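Local coordinates for protein Moesin/ezrin/radixin homolog 2 (Drosophila melanogaster, PDB 7EDR) that probably links membrane proteins to the cortical cytoskeleton and to growth-control signalling through its FERM domain, as a Merlin of the ezrin-radixin-moesin family, at residues W171-R174 and I175-W178. Residues are numbered along the deposited sequence; the frame is centred on the assembly and turned at random.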
ATOM      1  N   TRP C 171      28.842 -32.279  20.378  1.00 26.31           N
ATOM      2  CA  TRP C 171      28.109 -31.291  19.587  1.00 31.45           C
ATOM      3  C   TRP C 171      26.665 -31.736  19.351  1.00 29.43           C
ATOM      4  O   TRP C 171      25.717 -30.975  19.584  1.00 25.78           O
ATOM      5  CB  TRP C 171      28.812 -31.054  18.253  1.00 31.12           C
ATOM      6  CG  TRP C 171      30.078 -30.237  18.289  1.00 26.27           C
ATOM      7  CD1 TRP C 171      31.333 -30.674  18.003  1.00 25.70           C
ATOM      8  CD2 TRP C 171      30.198 -28.833  18.583  1.00 27.95           C
ATOM      9  NE1 TRP C 171      32.236 -29.639  18.116  1.00 29.39           N
ATOM     10  CE2 TRP C 171      31.566 -28.497  18.469  1.00 27.13           C
ATOM     11  CE3 TRP C 171      29.288 -27.833  18.939  1.00 27.85           C
ATOM     12  CZ2 TRP C 171      32.047 -27.201  18.692  1.00 27.77           C
ATOM     13  CZ3 TRP C 171      29.775 -26.530  19.170  1.00 29.76           C
ATOM     14  CH2 TRP C 171      31.139 -26.236  19.049  1.00 27.99           C
ATOM     15  N   GLU C 172      26.481 -32.982  18.901  1.00 31.53           N
ATOM     16  CA  GLU C 172      25.140 -33.487  18.619  1.00 29.64           C
ATOM     17  C   GLU C 172      24.224 -33.364  19.833  1.00 28.60           C
ATOM     18  O   GLU C 172      23.048 -33.010  19.694  1.00 29.23           O
ATOM     19  CB  GLU C 172      25.222 -34.935  18.132  1.00 26.43           C
ATOM     20  CG  GLU C 172      25.902 -35.072  16.765  1.00 33.12           C
ATOM     21  CD  GLU C 172      26.554 -36.433  16.522  1.00 40.76           C
ATOM     22  OE1 GLU C 172      27.445 -36.500  15.640  1.00 36.84           O
ATOM     23  OE2 GLU C 172      26.173 -37.429  17.191  1.00 42.57           O
ATOM     24  N   GLU C 173      24.743 -33.625  21.036  1.00 29.24           N
ATOM     25  CA  GLU C 173      23.873 -33.557  22.212  1.00 29.59           C
ATOM     26  C   GLU C 173      23.392 -32.133  22.475  1.00 28.53           C
ATOM     27  O   GLU C 173      22.246 -31.927  22.903  1.00 27.73           O
ATOM     28  CB  GLU C 173      24.599 -34.108  23.442  1.00 25.67           C
ATOM     29  CG  GLU C 173      23.669 -34.477  24.580  1.00 27.25           C
ATOM     30  CD  GLU C 173      22.696 -35.601  24.225  1.00 34.74           C
ATOM     31  OE1 GLU C 173      22.952 -36.363  23.260  1.00 37.35           O
ATOM     32  OE2 GLU C 173      21.658 -35.717  24.918  1.00 40.28           O
ATOM     33  N   ARG C 174      24.246 -31.144  22.220  1.00 26.75           N
ATOM     34  CA  ARG C 174      23.833 -29.755  22.378  1.00 34.27           C
ATOM     35  C   ARG C 174      22.847 -29.321  21.294  1.00 28.43           C
ATOM     36  O   ARG C 174      21.916 -28.561  21.583  1.00 27.64           O
ATOM     37  CB  ARG C 174      25.066 -28.866  22.404  1.00 28.25           C
ATOM     38  CG  ARG C 174      25.927 -29.212  23.577  1.00 27.30           C
ATOM     39  CD  ARG C 174      27.085 -28.297  23.660  1.00 30.04           C
ATOM     40  NE  ARG C 174      27.070 -27.611  24.943  1.00 36.13           N
ATOM     41  CZ  ARG C 174      27.852 -27.944  25.949  1.00 34.03           C
ATOM     42  NH1 ARG C 174      28.706 -28.956  25.801  1.00 41.00           N
ATOM     43  NH2 ARG C 174      27.790 -27.263  27.079  1.00 32.69           N
ATOM     44  N   ILE C 175      23.005 -29.814  20.061  1.00 26.31           N
ATOM     45  CA  ILE C 175      22.011 -29.556  19.026  1.00 22.28           C
ATOM     46  C   ILE C 175      20.677 -30.190  19.404  1.00 29.19           C
ATOM     47  O   ILE C 175      19.622 -29.546  19.312  1.00 30.07           O
ATOM     48  CB  ILE C 175      22.538 -30.075  17.679  1.00 27.56           C
ATOM     49  CG1 ILE C 175      23.824 -29.325  17.299  1.00 21.60           C
ATOM     50  CG2 ILE C 175      21.480 -29.975  16.598  1.00 25.58           C
ATOM     51  CD1 ILE C 175      24.591 -29.940  16.152  1.00 18.23           C
ATOM     52  N   LYS C 176      20.706 -31.450  19.867  1.00 27.04           N
ATOM     53  CA  LYS C 176      19.483 -32.134  20.276  1.00 26.38           C
ATOM     54  C   LYS C 176      18.795 -31.418  21.432  1.00 30.53           C
ATOM     55  O   LYS C 176      17.560 -31.336  21.477  1.00 32.54           O
ATOM     56  CB  LYS C 176      19.790 -33.579  20.668  1.00 29.18           C
ATOM     57  CG  LYS C 176      18.604 -34.270  21.319  1.00 29.06           C
ATOM     58  CD  LYS C 176      18.959 -35.627  21.910  1.00 36.46           C
ATOM     59  CE  LYS C 176      17.721 -36.276  22.554  1.00 36.86           C
ATOM     60  NZ  LYS C 176      17.986 -37.617  23.153  1.00 43.20           N
ATOM     61  N   THR C 177      19.573 -30.907  22.387  1.00 28.46           N
ATOM     62  CA  THR C 177      18.976 -30.261  23.552  1.00 32.32           C
ATOM     63  C   THR C 177      18.241 -28.985  23.160  1.00 34.15           C
ATOM     64  O   THR C 177      17.160 -28.687  23.689  1.00 31.19           O
ATOM     65  CB  THR C 177      20.061 -29.963  24.586  1.00 30.77           C
ATOM     66  OG1 THR C 177      20.771 -31.175  24.878  1.00 32.35           O
ATOM     67  CG2 THR C 177      19.445 -29.403  25.860  1.00 25.35           C
ATOM     68  N   TRP C 178      18.813 -28.220  22.225  1.00 30.37           N
ATOM     69  CA  TRP C 178      18.147 -27.024  21.735  1.00 32.94           C
ATOM     70  C   TRP C 178      16.953 -27.384  20.853  1.00 34.99           C
ATOM     71  O   TRP C 178      15.879 -26.785  20.978  1.00 34.64           O
ATOM     72  CB  TRP C 178      19.147 -26.161  20.977  1.00 32.15           C
ATOM     73  CG  TRP C 178      18.873 -24.721  21.113  1.00 35.41           C
ATOM     74  CD1 TRP C 178      17.655 -24.126  21.282  1.00 35.81           C
ATOM     75  CD2 TRP C 178      19.840 -23.673  21.129  1.00 33.35           C
ATOM     76  NE1 TRP C 178      17.809 -22.760  21.394  1.00 33.98           N
ATOM     77  CE2 TRP C 178      19.142 -22.461  21.295  1.00 33.68           C
ATOM     78  CE3 TRP C 178      21.229 -23.640  21.017  1.00 32.37           C
ATOM     79  CZ2 TRP C 178      19.786 -21.241  21.353  1.00 35.95           C
ATOM     80  CZ3 TRP C 178      21.860 -22.436  21.074  1.00 30.04           C
ATOM     81  CH2 TRP C 178      21.144 -21.250  21.242  1.00 33.98           C
TER
HETATM   82  O   HOH W   1      19.557 -34.293  24.822  1.00 37.29           O
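Trp171 to Trp178 form two successive turns of the helix 168-179, tied by four i to i+4 backbone bonds. Ile175 N donates to Trp171 O at 3.0 Å and Lys176 N to Glu172 O at 2.8 Å; Thr177 N reaches Glu173 O at 2.9 Å, and Trp178 N reaches Arg174 O at 3.2 Å. Glu173 O also accepts from Thr177 OG1, 2.6 Å away, so one carbonyl takes two donors, each tilted about 30° from its plane and on opposite faces of it. The threonine hydroxyl stands beside its own backbone N (chi1 -54°), which turns it back toward the preceding turn and lets an exposed polar side chain find a partner in the helix itself. A water links the two side chains, donating to Glu173 OE2 and weakly to Thr177 OG1.

The helix is amphipathic and belongs to the largely helical central lobe of the FERM domain. Its buried side suits large apolar rings: Trp171 packs on Val126 of helix 122-137 and Trp178 on Ser130, and the chain of another protein also packs on both. Between them, Ile175 sets purely apolar branches against Val126 and Ala129; its CG1, beside the backbone N (chi1 -62°), lies 3.4 Å from Trp171 O.

On the polar side Glu173 and Lys176 run alongside each other, pointing the same way. The long, extended lysine chain passes Glu173 OE2 with its CD at 4.0 Å; NZ stays 4.5 Å from that oxygen, beyond salt-bridge distance, and forms a salt bridge with Asp147 OD2. Glu172 OE1 accepts from Gly152 N. Arg174 lies at an interface, where NH2 forms a salt bridge with an acidic side chain of the other protein's chain.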